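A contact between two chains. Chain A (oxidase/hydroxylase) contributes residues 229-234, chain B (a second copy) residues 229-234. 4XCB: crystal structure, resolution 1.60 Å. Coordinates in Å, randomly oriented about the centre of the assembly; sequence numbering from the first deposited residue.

Chain A (229-234) PTFFTE
Chain B 229-234: PTFFTE

The two copies of the PTFFTE segment meet around an approximate twofold axis, each contributing a type I β-turn from P229 to F232 followed by an extended tail. In both chains the turn is closed by a hydrogen bond from F232 N to P229 O (3.0 Å), with T230 at φ/ψ −61/−19° and F231 near −93/0°. F232 (about −80/142°) and T233 (about −77/155°) then open into an extended conformation. The segments from T230 to T233, taken CA to CA, run 138° apart and form a single β-bridge at F232, with the CA atoms of F232(A) and F232(B) 4.9 Å apart and those of T233(A) and T233(B) 5.3 Å apart.

Two nearly straight backbone hydrogen bonds define the register: T233(B) N donates to F231(A) O and T233(A) N to F231(B) O, both at 2.8 Å and with N–H···O angles of 169° and 167°. The same carbonyls receive CA–H···O contacts, F232(B) CA to F231(A) O and F232(A) CA to F231(B) O, each 3.5 Å. The p rotamer of T233 (χ1 60° in A, 67° in B) places its hydroxyl on the side of this acceptor; T233(B) OG1 adds a weak hydrogen bond to F231(A) O at 3.3 Å. In the same rotamer the methyl groups meet, T233(A) CG2 lying 3.4 Å from T233(B) CG2. Threonine thus supplies both a polar and an apolar group to the contact.

The phenylalanines pack as a reciprocal aromatic cluster. F231 adopts p (χ1 50° in A, 48° in B), with χ2 near −92°; its CA-to-CB bond points sideways to the partner. F232 adopts m (χ1 near −88°), with χ2 about 30°, and although its CA-to-CB bond points away, the end of its ring comes nearer the other stretch. The edge of F231(A) consequently points toward the face of F232(B), with centroids 5.3 Å apart and planes at 61°; the edge of F231(B) points likewise toward the face of F232(A), at 5.3 Å and 63°. The closest side-chain atoms in these pairs, F231(A) CE2 to F232(B) CZ and F232(A) CZ to F231(B) CE2, are both 4.0 Å apart. Between the two pairs, F232(A) CE1 approaches F232(B) CE1 to 3.8 Å. These broad, apolar rings are buried in the assembly and suit such close packing.

Together the stretches bury 368 Å², mostly through F231, F232 and T233. P229 makes no contact across the interface but accepts the turn's hydrogen bond, T230 OG1 is hydrogen-bonded elsewhere in the structure, and E234 (m, t) has its CA-to-CB bond directed away from the partner, makes no contact across the interface and is exposed, as suits a charged residue.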

# COMPACT_ATOMS: atom_id res chain seq x y z
N PRO A 229 -19.77 3.85 2.78
CA PRO A 229 -19.85 3.79 4.24
C PRO A 229 -20.84 4.79 4.82
O PRO A 229 -21.18 5.77 4.18
CB PRO A 229 -18.42 4.13 4.68
CG PRO A 229 -17.59 3.89 3.47
CD PRO A 229 -18.44 4.27 2.32
N THR A 230 -21.29 4.52 6.04
CA THR A 230 -22.26 5.39 6.68
C THR A 230 -21.78 6.82 6.89
O THR A 230 -22.61 7.71 7.07
CB THR A 230 -22.69 4.84 8.05
OG1 THR A 230 -21.53 4.62 8.87
CG2 THR A 230 -23.44 3.54 7.87
N PHE A 231 -20.47 7.04 6.85
CA PHE A 231 -19.95 8.39 7.05
C PHE A 231 -19.75 9.14 5.74
O PHE A 231 -19.28 10.28 5.76
CB PHE A 231 -18.63 8.36 7.84
CG PHE A 231 -17.62 7.39 7.31
CD1 PHE A 231 -17.53 6.10 7.82
CD2 PHE A 231 -16.78 7.76 6.28
CE1 PHE A 231 -16.61 5.21 7.32
CE2 PHE A 231 -15.86 6.86 5.77
CZ PHE A 231 -15.78 5.59 6.29
N PHE A 232 -20.07 8.51 4.61
CA PHE A 232 -20.12 9.23 3.33
C PHE A 232 -21.43 10.00 3.22
O PHE A 232 -22.47 9.51 3.67
CB PHE A 232 -19.99 8.28 2.13
CG PHE A 232 -18.57 8.00 1.71
CD1 PHE A 232 -17.54 7.99 2.63
CD2 PHE A 232 -18.28 7.72 0.38
CE1 PHE A 232 -16.23 7.71 2.23
CE2 PHE A 232 -16.99 7.44 -0.02
CZ PHE A 232 -15.98 7.43 0.89
N THR A 233 -21.38 11.20 2.66
CA THR A 233 -22.61 11.95 2.37
C THR A 233 -23.31 11.41 1.12
O THR A 233 -22.67 10.81 0.24
CB THR A 233 -22.35 13.46 2.17
OG1 THR A 233 -21.46 13.66 1.06
CG2 THR A 233 -21.79 14.09 3.42
N GLU A 234 -24.62 11.64 1.02
CA GLU A 234 -25.33 11.23 -0.19
C GLU A 234 -24.72 11.97 -1.38
O GLU A 234 -24.22 13.09 -1.21
CB GLU A 234 -26.83 11.50 -0.07
CG GLU A 234 -27.51 10.51 0.86
CD GLU A 234 -28.93 10.90 1.23
OE1 GLU A 234 -29.38 11.97 0.81
OE2 GLU A 234 -29.58 10.12 1.97
N PRO B 229 -12.56 15.34 4.08
CA PRO B 229 -12.99 15.74 2.74
C PRO B 229 -14.44 16.19 2.72
O PRO B 229 -15.23 15.85 3.61
CB PRO B 229 -12.83 14.48 1.93
CG PRO B 229 -11.93 13.60 2.74
CD PRO B 229 -12.26 13.91 4.16
N THR B 230 -14.81 16.92 1.68
CA THR B 230 -16.17 17.41 1.55
C THR B 230 -17.25 16.34 1.47
O THR B 230 -18.43 16.66 1.71
CB THR B 230 -16.31 18.29 0.31
OG1 THR B 230 -15.86 17.57 -0.85
CG2 THR B 230 -15.49 19.55 0.50
N PHE B 231 -16.89 15.11 1.15
CA PHE B 231 -17.90 14.06 1.04
C PHE B 231 -18.07 13.29 2.34
O PHE B 231 -18.85 12.34 2.39
CB PHE B 231 -17.58 13.10 -0.10
CG PHE B 231 -16.17 12.62 -0.10
CD1 PHE B 231 -15.20 13.31 -0.83
CD2 PHE B 231 -15.80 11.50 0.62
CE1 PHE B 231 -13.89 12.88 -0.82
CE2 PHE B 231 -14.49 11.08 0.63
CZ PHE B 231 -13.54 11.77 -0.08
N PHE B 232 -17.32 13.66 3.38
CA PHE B 232 -17.53 13.10 4.72
C PHE B 232 -18.68 13.83 5.37
O PHE B 232 -18.80 15.05 5.23
CB PHE B 232 -16.29 13.23 5.61
CG PHE B 232 -15.30 12.10 5.48
CD1 PHE B 232 -15.16 11.41 4.29
CD2 PHE B 232 -14.51 11.72 6.57
CE1 PHE B 232 -14.25 10.37 4.18
CE2 PHE B 232 -13.60 10.68 6.45
CZ PHE B 232 -13.46 10.01 5.26
N THR B 233 -19.50 13.10 6.10
CA THR B 233 -20.55 13.71 6.91
C THR B 233 -20.00 14.34 8.18
O THR B 233 -18.96 13.94 8.69
CB THR B 233 -21.62 12.68 7.29
OG1 THR B 233 -21.07 11.70 8.17
CG2 THR B 233 -22.16 11.99 6.07
N GLU B 234 -20.70 15.34 8.71
CA GLU B 234 -20.27 15.90 9.98
C GLU B 234 -20.35 14.81 11.02
O GLU B 234 -21.17 13.90 10.92
CB GLU B 234 -21.13 17.11 10.37
CG GLU B 234 -20.90 18.30 9.45
CD GLU B 234 -21.85 19.44 9.74
OE1 GLU B 234 -22.89 19.21 10.38
OE2 GLU B 234 -21.55 20.58 9.32